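Local coordinates for protein glucosamine-6-phosphate deaminase (Thermotoga maritima, PDB 1J5X) that is a SIS-domain protein built round two parallel beta sheets with helices packed about them, at residues T16-E19 against I20-K24; E137-R140 against L141-E144; A231-C234 against I235-S238; E243-T247 against L248-H252; W305-A308 against F309-V313. One frame throughout, in Å; residues are numbered along the deposited sequence.

All five contacts are local and follow one another in series, so none crosses another or closes a long loop. Contact 1 is a stretch of the N-terminal helix 15-25. Contact 2 starts the short helix 140-144, beside the five-stranded sheet and remote from the rest. Contact 3 ends helix 222-238, and contact 4 follows it, running from strand 241-245 of the four-stranded sheet into a 3-10 turn. Contact 5 leads into helix 313-326. M237 CE of contact 3 packs on I20 CD1 of contact 1 at 3.9 Å. Q23 of contact 1 touches V313 of contact 5, and A231 of contact 3 touches the backbone of E243 in contact 4.

Contact 1: T16-E19 against I20-K24; sequences TLKE and ITDQK
K18 reaches forward along the helix and its NZ meets OD2 of D22 at 2.7 Å, a salt bridge one turn long. The lysine bends at chi2 (-95°), which folds the chain across the aspartate. CD and CE pass close to the carboxylate, and NZ takes the syn lone pair of OD2. The same oxygen also pairs with K162, so two lysines share it.

L17 and T21 also meet one turn apart. The T21 hydroxyl sits beside its own backbone N and donates back to L17 O at 2.8 Å. It comes from above the carbonyl plane, 36° out of it. T21 N reaches the same oxygen from the opposite face at 2.9 Å. CD1 of L17 lies 3.9 Å from T21 OG1.

Q23 turns its amide back, and NE2 gives a nearly straight bond to I20 O at 2.8 Å. I20 O also accepts from Q23 N. The other end of that amide, OE1, bonds S165.

Around helix 15-25, L17, I20 and T21 face helix 184-205, while L17, I20 and Q23 also touch helix 313-326. K18 and Q23 lie against K162 at the start of helix 162-179.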
loop_
_atom_site.group_PDB
_atom_site.type_symbol
_atom_site.label_atom_id
_atom_site.label_comp_id
_atom_site.label_asym_id
_atom_site.label_seq_id
_atom_site.Cartn_x
_atom_site.Cartn_y
_atom_site.Cartn_z
ATOM N N THR A 16 -10.691 -3.211 -13.410
ATOM C CA THR A 16 -10.198 -2.623 -12.160
ATOM C C THR A 16 -11.187 -2.948 -11.031
ATOM O O THR A 16 -10.783 -3.486 -9.968
ATOM C CB THR A 16 -9.954 -1.115 -12.358
ATOM O OG1 THR A 16 -8.955 -0.964 -13.393
ATOM C CG2 THR A 16 -9.467 -0.448 -11.075
ATOM N N LEU A 17 -12.480 -2.674 -11.246
ATOM C CA LEU A 17 -13.464 -3.015 -10.216
ATOM C C LEU A 17 -13.375 -4.513 -9.880
ATOM O O LEU A 17 -13.458 -4.920 -8.695
ATOM C CB LEU A 17 -14.881 -2.673 -10.704
ATOM C CG LEU A 17 -15.941 -3.012 -9.625
ATOM C CD1 LEU A 17 -15.628 -2.245 -8.350
ATOM C CD2 LEU A 17 -17.345 -2.602 -10.108
ATOM N N LYS A 18 -13.200 -5.371 -10.897
ATOM C CA LYS A 18 -13.094 -6.806 -10.625
ATOM C C LYS A 18 -11.910 -7.137 -9.704
ATOM O O LYS A 18 -12.021 -7.914 -8.740
ATOM C CB LYS A 18 -12.941 -7.610 -11.915
ATOM C CG LYS A 18 -12.764 -9.126 -11.708
ATOM C CD LYS A 18 -11.331 -9.594 -11.687
ATOM C CE LYS A 18 -11.249 -11.121 -11.579
ATOM N NZ LYS A 18 -9.876 -11.627 -11.364
ATOM N N GLU A 19 -10.763 -6.563 -10.032
ATOM C CA GLU A 19 -9.588 -6.815 -9.225
ATOM C C GLU A 19 -9.715 -6.155 -7.817
ATOM O O GLU A 19 -9.229 -6.689 -6.854
ATOM C CB GLU A 19 -8.376 -6.337 -10.033
ATOM C CG GLU A 19 -8.271 -7.288 -11.272
ATOM C CD GLU A 19 -7.163 -6.983 -12.283
ATOM O OE1 GLU A 19 -6.639 -5.872 -12.284
ATOM O OE2 GLU A 19 -6.858 -7.875 -13.074
ATOM N N ILE A 20 -10.358 -5.023 -7.679
ATOM C CA ILE A 20 -10.561 -4.468 -6.306
ATOM C C ILE A 20 -11.434 -5.498 -5.533
ATOM O O ILE A 20 -11.142 -5.922 -4.383
ATOM C CB ILE A 20 -11.305 -3.123 -6.366
ATOM C CG1 ILE A 20 -10.431 -2.105 -7.095
ATOM C CG2 ILE A 20 -11.681 -2.640 -4.961
ATOM C CD1 ILE A 20 -11.099 -0.725 -7.144
ATOM N N THR A 21 -12.513 -5.913 -6.189
ATOM C CA THR A 21 -13.453 -6.865 -5.587
ATOM C C THR A 21 -12.824 -8.206 -5.243
ATOM O O THR A 21 -13.288 -8.898 -4.332
ATOM C CB THR A 21 -14.687 -7.058 -6.521
ATOM O OG1 THR A 21 -15.257 -5.776 -6.721
ATOM C CG2 THR A 21 -15.761 -7.945 -5.832
ATOM N N ASP A 22 -11.730 -8.545 -5.918
ATOM C CA ASP A 22 -11.057 -9.791 -5.638
ATOM C C ASP A 22 -10.479 -9.802 -4.191
ATOM O O ASP A 22 -10.134 -10.860 -3.698
ATOM C CB ASP A 22 -9.898 -10.050 -6.592
ATOM C CG ASP A 22 -10.357 -10.567 -7.975
ATOM O OD1 ASP A 22 -11.530 -11.036 -8.058
ATOM O OD2 ASP A 22 -9.522 -10.526 -8.933
ATOM N N GLN A 23 -10.355 -8.637 -3.576
ATOM C CA GLN A 23 -9.824 -8.601 -2.214
ATOM C C GLN A 23 -10.914 -9.163 -1.300
ATOM O O GLN A 23 -10.673 -9.511 -0.145
ATOM C CB GLN A 23 -9.434 -7.172 -1.840
ATOM C CG GLN A 23 -8.079 -6.832 -2.472
ATOM C CD GLN A 23 -7.915 -5.359 -2.756
ATOM O OE1 GLN A 23 -6.814 -4.820 -2.295
ATOM N NE2 GLN A 23 -8.774 -4.709 -3.407
ATOM N N LYS A 24 -12.133 -9.202 -1.820
ATOM C CA LYS A 24 -13.222 -9.796 -1.066
ATOM C C LYS A 24 -13.409 -11.224 -1.510
ATOM O O LYS A 24 -13.558 -12.126 -0.689
ATOM C CB LYS A 24 -14.522 -9.047 -1.296
ATOM C CG LYS A 24 -15.756 -9.949 -1.057
ATOM C CD LYS A 24 -16.985 -9.106 -0.861
ATOM C CE LYS A 24 -17.729 -8.895 -2.139
ATOM N NZ LYS A 24 -19.122 -8.367 -1.852
#

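Contact 2: E137-R140 against L141-E144; sequences EESR and LAKE
The backbone turns from loop into helix at S139, where K143 N bonds S139 O at 3.0 Å and E144 N bonds R140 O. S139 OG accepts from A142 N at 3.3 Å. Its chi1 of 66° places the hydroxyl between the backbone N and the carbonyl carbon, turned toward the amides of the first turn. The hydroxyl is also bonded to E136 O.

One turn along, R140 and E144 form a two-pronged salt bridge. The arginine bends at chi3 (48°) and presents its NE and NH2 atoms to the carboxylate. R140 NE meets E144 OE2 at 2.7 Å, and R140 NH2 meets E144 OE1 at 2.9 Å with a straighter bond. Both carboxylate oxygens are approached on their syn sides. The two flat groups have planes 34° apart. Such a double grip limits rotation of both ends. Both side chains touch L117 of helix 114-125.

K143 extends back along the start of the helix, and its NZ makes a weak bond to E138 O at 3.3 Å. A142 CB sits against E137 O, also at 3.3 Å.

S139 is the N-cap of helix 140-144 in the SIS domain, and R140-E144 an i to i+4 salt bridge on it.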
loop_
_atom_site.group_PDB
_atom_site.type_symbol
_atom_site.label_atom_id
_atom_site.label_comp_id
_atom_site.label_asym_id
_atom_site.label_seq_id
_atom_site.Cartn_x
_atom_site.Cartn_y
_atom_site.Cartn_z
ATOM N N GLU A 137 6.446 -14.549 -13.876
ATOM C CA GLU A 137 7.540 -15.513 -13.817
ATOM C C GLU A 137 8.570 -15.484 -14.928
ATOM O O GLU A 137 9.677 -15.987 -14.762
ATOM C CB GLU A 137 6.986 -16.957 -13.697
ATOM C CG GLU A 137 6.345 -17.447 -15.036
ATOM C CD GLU A 137 5.707 -18.831 -14.957
ATOM O OE1 GLU A 137 5.722 -19.431 -13.844
ATOM O OE2 GLU A 137 5.192 -19.311 -16.009
ATOM N N GLU A 138 8.223 -14.895 -16.069
ATOM C CA GLU A 138 9.148 -14.845 -17.185
ATOM C C GLU A 138 9.804 -13.466 -17.306
ATOM O O GLU A 138 10.527 -13.202 -18.279
ATOM C CB GLU A 138 8.392 -15.163 -18.509
ATOM C CG GLU A 138 7.802 -16.536 -18.452
ATOM C CD GLU A 138 7.143 -16.966 -19.760
ATOM O OE1 GLU A 138 6.665 -16.063 -20.516
ATOM O OE2 GLU A 138 7.089 -18.201 -19.955
ATOM N N SER A 139 9.559 -12.591 -16.320
ATOM C CA SER A 139 10.099 -11.230 -16.405
ATOM C C SER A 139 11.586 -11.182 -16.104
ATOM O O SER A 139 12.172 -12.106 -15.570
ATOM C CB SER A 139 9.369 -10.272 -15.433
ATOM O OG SER A 139 9.666 -10.677 -14.099
ATOM N N ARG A 140 12.194 -10.086 -16.529
ATOM C CA ARG A 140 13.612 -9.898 -16.291
ATOM C C ARG A 140 13.887 -9.931 -14.749
ATOM O O ARG A 140 14.888 -10.476 -14.330
ATOM C CB ARG A 140 14.063 -8.554 -16.865
ATOM C CG ARG A 140 14.156 -8.583 -18.420
ATOM C CD ARG A 140 14.835 -7.348 -18.942
ATOM N NE ARG A 140 16.057 -7.120 -18.173
ATOM C CZ ARG A 140 16.835 -6.047 -18.301
ATOM N NH1 ARG A 140 16.519 -5.105 -19.182
ATOM N NH2 ARG A 140 17.916 -5.907 -17.523
ATOM N N LEU A 141 13.013 -9.329 -13.942
ATOM C CA LEU A 141 13.291 -9.400 -12.464
ATOM C C LEU A 141 13.266 -10.856 -11.961
ATOM O O LEU A 141 14.078 -11.273 -11.110
ATOM C CB LEU A 141 12.273 -8.519 -11.703
ATOM C CG LEU A 141 12.599 -8.368 -10.172
ATOM C CD1 LEU A 141 13.956 -7.740 -10.050
ATOM C CD2 LEU A 141 11.551 -7.511 -9.443
ATOM N N ALA A 142 12.346 -11.667 -12.497
ATOM C CA ALA A 142 12.284 -13.061 -12.086
ATOM C C ALA A 142 13.561 -13.776 -12.487
ATOM O O ALA A 142 14.081 -14.632 -11.757
ATOM C CB ALA A 142 11.038 -13.796 -12.725
ATOM N N LYS A 143 14.095 -13.386 -13.636
ATOM C CA LYS A 143 15.288 -14.046 -14.142
ATOM C C LYS A 143 16.617 -13.441 -13.694
ATOM O O LYS A 143 17.610 -14.160 -13.683
ATOM C CB LYS A 143 15.232 -14.066 -15.693
ATOM C CG LYS A 143 14.162 -14.979 -16.247
ATOM C CD LYS A 143 13.822 -14.654 -17.742
ATOM C CE LYS A 143 13.026 -15.839 -18.396
ATOM N NZ LYS A 143 12.455 -15.442 -19.743
ATOM N N GLU A 144 16.625 -12.160 -13.277
ATOM C CA GLU A 144 17.885 -11.466 -12.894
ATOM C C GLU A 144 18.137 -11.242 -11.403
ATOM O O GLU A 144 19.256 -10.880 -11.010
ATOM C CB GLU A 144 17.946 -10.140 -13.636
ATOM C CG GLU A 144 18.245 -10.349 -15.156
ATOM C CD GLU A 144 17.899 -9.135 -16.008
ATOM O OE1 GLU A 144 18.188 -7.999 -15.578
ATOM O OE2 GLU A 144 17.328 -9.303 -17.141
#

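Contact 3: A231-C234 against I235-S238; sequences ALKC and IEMS
C234 O is gripped by two donors from S238. The hydroxyl OG donates at 2.7 Å, in the carbonyl plane on a lone pair. S238 N donates at 3.2 Å from above that plane, 51° out of it. A chi1 of 86° swings OG back over the last turn of the helix. OG also bonds T240 OG1, which lies just beyond the helix end.

K233 and E236 lie side by side and point the same way. The lysine bends at chi2 and chi3. K233 NZ and E236 OE1 are 3.9 Å apart, a long salt bridge, and a water joins them at 2.9 Å from each. NZ has a stronger partner in E229 and also bonds S62 OG and M160 O.

L232 crosses E236: its CD1 is 3.8 Å from E236 CG, and its CG 3.8 Å from E236 OE1. M237, present as selenomethionine, lays CB and CG along K233 O, with CB 3.2 Å away. C234 turns its side chain to F215 and F217 of strand 214-218, within the beta-alpha-beta unit that this helix bridges.

E236 is thus joined to K233 mainly through the water. The bonds to E229, S62 and M160 fix the bent lysine end.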
loop_
_atom_site.group_PDB
_atom_site.type_symbol
_atom_site.label_atom_id
_atom_site.label_comp_id
_atom_site.label_asym_id
_atom_site.label_seq_id
_atom_site.Cartn_x
_atom_site.Cartn_y
_atom_site.Cartn_z
ATOM N N ALA A 231 -3.591 7.729 -1.576
ATOM C CA ALA A 231 -3.596 8.929 -2.409
ATOM C C ALA A 231 -3.294 8.598 -3.843
ATOM O O ALA A 231 -3.944 9.121 -4.768
ATOM C CB ALA A 231 -2.592 9.976 -1.836
ATOM N N LEU A 232 -2.367 7.676 -4.070
ATOM C CA LEU A 232 -2.006 7.365 -5.437
ATOM C C LEU A 232 -3.175 6.700 -6.177
ATOM O O LEU A 232 -3.402 6.926 -7.402
ATOM C CB LEU A 232 -0.753 6.457 -5.450
ATOM C CG LEU A 232 -0.354 5.957 -6.834
ATOM C CD1 LEU A 232 0.022 7.201 -7.622
ATOM C CD2 LEU A 232 0.852 5.025 -6.826
ATOM N N LYS A 233 -3.934 5.852 -5.471
ATOM C CA LYS A 233 -5.083 5.213 -6.138
ATOM C C LYS A 233 -6.078 6.267 -6.591
ATOM O O LYS A 233 -6.629 6.157 -7.698
ATOM C CB LYS A 233 -5.807 4.234 -5.195
ATOM C CG LYS A 233 -4.962 3.149 -4.524
ATOM C CD LYS A 233 -4.344 2.130 -5.470
ATOM C CE LYS A 233 -3.071 2.674 -6.235
ATOM N NZ LYS A 233 -2.131 1.544 -6.637
ATOM N N CYS A 234 -6.340 7.263 -5.765
ATOM C CA CYS A 234 -7.316 8.269 -6.170
ATOM C C CYS A 234 -6.784 9.198 -7.210
ATOM O O CYS A 234 -7.571 9.766 -7.991
ATOM C CB CYS A 234 -7.813 9.060 -5.008
ATOM S SG CYS A 234 -8.782 7.936 -3.884
ATOM N N ILE A 235 -5.463 9.355 -7.242
ATOM C CA ILE A 235 -4.890 10.217 -8.274
ATOM C C ILE A 235 -5.009 9.499 -9.584
ATOM O O ILE A 235 -5.555 10.059 -10.538
ATOM C CB ILE A 235 -3.371 10.549 -7.981
ATOM C CG1 ILE A 235 -3.286 11.553 -6.831
ATOM C CG2 ILE A 235 -2.695 11.082 -9.254
ATOM C CD1 ILE A 235 -1.862 11.647 -6.088
ATOM N N GLU A 236 -4.559 8.254 -9.643
ATOM C CA GLU A 236 -4.596 7.522 -10.867
ATOM C C GLU A 236 -6.003 7.177 -11.359
ATOM O O GLU A 236 -6.317 7.330 -12.552
ATOM C CB GLU A 236 -3.844 6.214 -10.762
ATOM C CG GLU A 236 -2.330 6.315 -10.529
ATOM C CD GLU A 236 -1.701 4.931 -10.306
ATOM O OE1 GLU A 236 -2.297 4.112 -9.564
ATOM O OE2 GLU A 236 -0.611 4.640 -10.832
HETATM N N MSE A 237 -6.858 6.704 -10.453
HETATM C CA MSE A 237 -8.182 6.252 -10.910
HETATM C C MSE A 237 -9.162 7.324 -11.271
HETATM O O MSE A 237 -9.904 7.198 -12.268
HETATM C CB MSE A 237 -8.840 5.374 -9.817
HETATM C CG MSE A 237 -8.191 4.059 -9.675
HETATM SE SE MSE A 237 -9.223 3.059 -8.189
HETATM C CE MSE A 237 -8.083 1.604 -7.945
ATOM N N SER A 238 -9.161 8.361 -10.447
ATOM C CA SER A 238 -10.156 9.403 -10.547
ATOM C C SER A 238 -9.702 10.799 -10.893
ATOM O O SER A 238 -10.530 11.699 -10.974
ATOM C CB SER A 238 -10.915 9.450 -9.227
ATOM O OG SER A 238 -10.258 10.280 -8.260
HETATM O O HOH W 1 -0.750 1.725 -9.204
#

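Contact 4: E243-T247 against L248-H252; sequences EAYST and LEYRH
Y245 and Y250 are brought together by different first torsions. Y245 has its ring beside its own backbone N (chi1 -67°). Y250 has its ring anti to the backbone N (chi1 -163°), which swings it back toward the strand. Their rings meet obliquely, with centroids 5.7 Å apart and planes at 52°. CD2 of Y245 comes within 3.6 Å of CD1 of Y250. CD2 and CE2 of Y245 lie at the edge of the Y250 ring, near its plane.

Both phenol groups are tied to E243. Y245 OH donates to E243 OE1 at 2.8 Å and comes from above the carboxylate plane. Y250 OH reaches the other oxygen, OE2, through a water. That water lies 2.7 Å from Y250 OH and donates to OE2. H214 also bonds OE2. Each oxygen of this carboxylate therefore has a tyrosine on its side, one direct and one through water.

At the turn, E249 N bonds S246 O at 2.8 Å, and a weak bond from Y250 N to T247 O follows. E249, bent at chi2, lays its CG 3.7 Å from S246 CB. A second water spans S246 OG and L248 N, weakly at the amide.

Strand 241-245 is an outer strand of the four-stranded sheet and pairs with 214-218. Both tyrosines touch L218 of that strand. Y250 also packs on L283 of helix 273-285, and T247 on L279. A244 faces helix 222-238 instead, touching S227 and L228.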
loop_
_atom_site.group_PDB
_atom_site.type_symbol
_atom_site.label_atom_id
_atom_site.label_comp_id
_atom_site.label_asym_id
_atom_site.label_seq_id
_atom_site.Cartn_x
_atom_site.Cartn_y
_atom_site.Cartn_z
ATOM N N GLU A 243 -3.419 13.689 -1.307
ATOM C CA GLU A 243 -2.150 13.770 -0.613
ATOM C C GLU A 243 -2.204 12.990 0.699
ATOM O O GLU A 243 -3.281 12.774 1.264
ATOM C CB GLU A 243 -1.778 15.213 -0.305
ATOM C CG GLU A 243 -2.844 15.987 0.439
ATOM C CD GLU A 243 -2.550 17.509 0.568
ATOM O OE1 GLU A 243 -1.380 17.991 0.405
ATOM O OE2 GLU A 243 -3.491 18.244 0.895
ATOM N N ALA A 244 -1.018 12.595 1.163
ATOM C CA ALA A 244 -0.940 11.828 2.401
ATOM C C ALA A 244 0.018 12.444 3.423
ATOM O O ALA A 244 1.012 13.018 3.036
ATOM C CB ALA A 244 -0.530 10.443 2.062
ATOM N N TYR A 245 -0.280 12.310 4.733
ATOM C CA TYR A 245 0.595 12.802 5.765
ATOM C C TYR A 245 0.511 11.860 6.963
ATOM O O TYR A 245 -0.500 11.133 7.122
ATOM C CB TYR A 245 0.130 14.189 6.288
ATOM C CG TYR A 245 0.245 15.286 5.278
ATOM C CD1 TYR A 245 1.465 15.940 5.072
ATOM C CD2 TYR A 245 -0.839 15.621 4.481
ATOM C CE1 TYR A 245 1.596 16.956 4.059
ATOM C CE2 TYR A 245 -0.732 16.619 3.475
ATOM C CZ TYR A 245 0.490 17.285 3.279
ATOM O OH TYR A 245 0.595 18.314 2.398
ATOM N N SER A 246 1.539 11.925 7.809
ATOM C CA SER A 246 1.505 11.188 9.084
ATOM C C SER A 246 0.398 11.980 9.849
ATOM O O SER A 246 0.353 13.229 9.807
ATOM C CB SER A 246 2.852 11.310 9.831
ATOM O OG SER A 246 2.748 10.618 11.069
ATOM N N THR A 247 -0.443 11.267 10.587
ATOM C CA THR A 247 -1.651 11.889 11.146
ATOM C C THR A 247 -1.612 13.276 11.756
ATOM O O THR A 247 -2.390 14.176 11.307
ATOM C CB THR A 247 -2.333 10.880 12.083
ATOM O OG1 THR A 247 -2.515 9.635 11.370
ATOM C CG2 THR A 247 -3.727 11.366 12.506
ATOM N N LEU A 248 -0.807 13.435 12.791
ATOM C CA LEU A 248 -0.730 14.708 13.496
ATOM C C LEU A 248 0.060 15.749 12.705
ATOM O O LEU A 248 0.020 16.936 13.060
ATOM C CB LEU A 248 -0.087 14.496 14.879
ATOM C CG LEU A 248 -0.884 13.506 15.723
ATOM C CD1 LEU A 248 -0.234 13.307 17.031
ATOM C CD2 LEU A 248 -2.342 13.999 15.842
ATOM N N GLU A 249 0.747 15.329 11.624
ATOM C CA GLU A 249 1.545 16.302 10.846
ATOM C C GLU A 249 0.623 17.239 10.132
ATOM O O GLU A 249 1.035 18.340 9.767
ATOM C CB GLU A 249 2.382 15.603 9.762
ATOM C CG GLU A 249 3.594 14.909 10.380
ATOM C CD GLU A 249 4.630 15.934 10.909
ATOM O OE1 GLU A 249 5.326 16.609 10.096
ATOM O OE2 GLU A 249 4.741 16.090 12.119
ATOM N N TYR A 250 -0.609 16.776 9.909
ATOM C CA TYR A 250 -1.559 17.550 9.139
ATOM C C TYR A 250 -1.835 18.946 9.727
ATOM O O TYR A 250 -2.148 19.870 8.980
ATOM C CB TYR A 250 -2.868 16.747 8.929
ATOM C CG TYR A 250 -3.713 17.344 7.799
ATOM C CD1 TYR A 250 -3.231 17.369 6.480
ATOM C CD2 TYR A 250 -4.967 17.918 8.064
ATOM C CE1 TYR A 250 -3.950 17.925 5.470
ATOM C CE2 TYR A 250 -5.715 18.503 7.045
ATOM C CZ TYR A 250 -5.207 18.503 5.747
ATOM O OH TYR A 250 -5.898 19.048 4.708
ATOM N N ARG A 251 -1.659 19.135 11.025
ATOM C CA ARG A 251 -1.904 20.445 11.592
ATOM C C ARG A 251 -0.786 21.417 11.295
ATOM O O ARG A 251 -1.002 22.639 11.384
ATOM C CB ARG A 251 -1.971 20.405 13.121
ATOM C CG ARG A 251 -3.265 19.714 13.676
ATOM C CD ARG A 251 -3.338 20.045 15.180
ATOM N NE ARG A 251 -4.583 19.535 15.767
ATOM C CZ ARG A 251 -4.692 18.355 16.389
ATOM N NH1 ARG A 251 -3.633 17.536 16.520
ATOM N NH2 ARG A 251 -5.876 17.990 16.889
ATOM N N HIS A 252 0.403 20.878 10.971
ATOM C CA HIS A 252 1.554 21.732 10.852
ATOM C C HIS A 252 1.741 22.325 9.508
ATOM O O HIS A 252 2.798 22.207 8.873
ATOM C CB HIS A 252 2.820 20.971 11.321
ATOM C CG HIS A 252 2.698 20.396 12.682
ATOM N ND1 HIS A 252 3.235 20.996 13.798
ATOM C CD2 HIS A 252 2.085 19.268 13.118
ATOM C CE1 HIS A 252 2.974 20.261 14.860
ATOM N NE2 HIS A 252 2.273 19.204 14.474
HETATM O O HOH W 2 -4.219 19.873 2.815
HETATM O O HOH W 3 2.142 12.312 13.105
#

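Contact 5: W305-A308 against F309-V313; sequences WKSA and FLRTV
K306 meets F309 through its backbone oxygen. K306 O lies at the edge of the F309 ring, near its plane, 3.0 Å from CD1 and 3.2 Å from CE1. The approach is that of a carbonyl to aromatic C-H groups. F309 has its ring between the backbone N and the carbonyl carbon (chi1 76°), which turns the edge back over the preceding turn. L310 CG covers part of one ring face, 3.6 Å above it toward the rim. The K306 side chain leads away to F186 and L189 of helix 184-205.

S307 contributes both its hydroxyl and its backbone oxygen. Its OG accepts from R311 NE at 2.7 Å, and the hydroxyl lies close to the guanidinium plane, 13° out. The arginine runs extended from CG to NE, bringing that N-H alongside the serine. The backbone oxygens of S302 and D304 both lie within bonding reach of OG and would have to share its one proton. S307 O takes L310 N at 3.0 Å.

Residues 305-307 form a 3-10 segment, and a type I beta turn from L310 to V313 leads into helix 313-326. The connection follows strand 289-293 of the four-stranded sheet.

A308 O accepts from R311 N at 3.1 Å, well above its carbonyl plane. The far end of R311 is held outside the turn. NH1 bonds Q267 and V293 O, and NH2 bonds S302 O. T312 OG1 bonds Q316 in the helix that follows.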
loop_
_atom_site.group_PDB
_atom_site.type_symbol
_atom_site.label_atom_id
_atom_site.label_comp_id
_atom_site.label_asym_id
_atom_site.label_seq_id
_atom_site.Cartn_x
_atom_site.Cartn_y
_atom_site.Cartn_z
ATOM N N TRP A 305 -1.375 -3.063 13.679
ATOM C CA TRP A 305 -0.579 -2.905 12.434
ATOM C C TRP A 305 -0.826 -3.979 11.388
ATOM O O TRP A 305 -0.677 -3.700 10.196
ATOM C CB TRP A 305 0.923 -2.876 12.735
ATOM C CG TRP A 305 1.269 -1.759 13.731
ATOM C CD1 TRP A 305 1.817 -1.915 14.988
ATOM C CD2 TRP A 305 1.129 -0.349 13.521
ATOM N NE1 TRP A 305 2.039 -0.677 15.571
ATOM C CE2 TRP A 305 1.626 0.303 14.694
ATOM C CE3 TRP A 305 0.629 0.439 12.470
ATOM C CZ2 TRP A 305 1.646 1.712 14.827
ATOM C CZ3 TRP A 305 0.643 1.841 12.618
ATOM C CH2 TRP A 305 1.162 2.460 13.799
ATOM N N LYS A 306 -1.171 -5.189 11.833
ATOM C CA LYS A 306 -1.424 -6.288 10.895
ATOM C C LYS A 306 -2.559 -5.968 9.903
ATOM O O LYS A 306 -2.628 -6.575 8.839
ATOM C CB LYS A 306 -1.799 -7.587 11.658
ATOM C CG LYS A 306 -0.586 -8.329 12.292
ATOM C CD LYS A 306 -1.083 -9.702 12.873
ATOM C CE LYS A 306 -0.024 -10.305 13.848
ATOM N NZ LYS A 306 0.382 -9.392 14.937
ATOM N N SER A 307 -3.471 -5.061 10.251
ATOM C CA SER A 307 -4.575 -4.759 9.331
ATOM C C SER A 307 -4.081 -3.939 8.094
ATOM O O SER A 307 -4.888 -3.620 7.224
ATOM C CB SER A 307 -5.666 -3.918 10.052
ATOM O OG SER A 307 -5.091 -2.698 10.513
ATOM N N ALA A 308 -2.810 -3.576 8.060
ATOM C CA ALA A 308 -2.287 -2.761 6.959
ATOM C C ALA A 308 -2.617 -3.337 5.593
ATOM O O ALA A 308 -2.929 -2.548 4.686
ATOM C CB ALA A 308 -0.761 -2.545 7.087
ATOM N N PHE A 309 -2.611 -4.672 5.460
ATOM C CA PHE A 309 -2.869 -5.268 4.151
ATOM C C PHE A 309 -4.318 -5.105 3.628
ATOM O O PHE A 309 -4.611 -5.368 2.440
ATOM C CB PHE A 309 -2.423 -6.714 4.134
ATOM C CG PHE A 309 -3.361 -7.648 4.857
ATOM C CD1 PHE A 309 -3.211 -7.863 6.236
ATOM C CD2 PHE A 309 -4.421 -8.288 4.169
ATOM C CE1 PHE A 309 -4.113 -8.704 6.905
ATOM C CE2 PHE A 309 -5.311 -9.118 4.818
ATOM C CZ PHE A 309 -5.170 -9.338 6.204
ATOM N N LEU A 310 -5.240 -4.695 4.493
ATOM C CA LEU A 310 -6.598 -4.435 4.058
ATOM C C LEU A 310 -6.873 -2.926 3.956
ATOM O O LEU A 310 -7.872 -2.512 3.371
ATOM C CB LEU A 310 -7.586 -4.944 5.087
ATOM C CG LEU A 310 -7.716 -6.444 5.365
ATOM C CD1 LEU A 310 -8.686 -6.657 6.565
ATOM C CD2 LEU A 310 -8.306 -7.122 4.100
ATOM N N ARG A 311 -6.034 -2.091 4.577
ATOM C CA ARG A 311 -6.420 -0.698 4.681
ATOM C C ARG A 311 -6.379 0.236 3.488
ATOM O O ARG A 311 -6.744 1.402 3.640
ATOM C CB ARG A 311 -5.758 -0.025 5.895
ATOM C CG ARG A 311 -6.423 -0.490 7.280
ATOM C CD ARG A 311 -5.501 -0.107 8.441
ATOM N NE ARG A 311 -6.130 -0.283 9.773
ATOM C CZ ARG A 311 -6.742 0.696 10.432
ATOM N NH1 ARG A 311 -6.823 1.930 9.898
ATOM N NH2 ARG A 311 -7.260 0.448 11.668
ATOM N N THR A 312 -5.899 -0.244 2.357
ATOM C CA THR A 312 -5.990 0.615 1.143
ATOM C C THR A 312 -7.323 0.323 0.410
ATOM O O THR A 312 -7.705 1.028 -0.516
ATOM C CB THR A 312 -4.808 0.441 0.137
ATOM O OG1 THR A 312 -4.772 -0.867 -0.416
ATOM C CG2 THR A 312 -3.471 0.744 0.849
ATOM N N VAL A 313 -8.048 -0.684 0.839
ATOM C CA VAL A 313 -9.321 -1.011 0.172
ATOM C C VAL A 313 -10.309 0.178 0.172
ATOM O O VAL A 313 -10.905 0.500 -0.867
ATOM C CB VAL A 313 -9.966 -2.257 0.834
ATOM C CG1 VAL A 313 -11.404 -2.473 0.318
ATOM C CG2 VAL A 313 -9.151 -3.476 0.517
#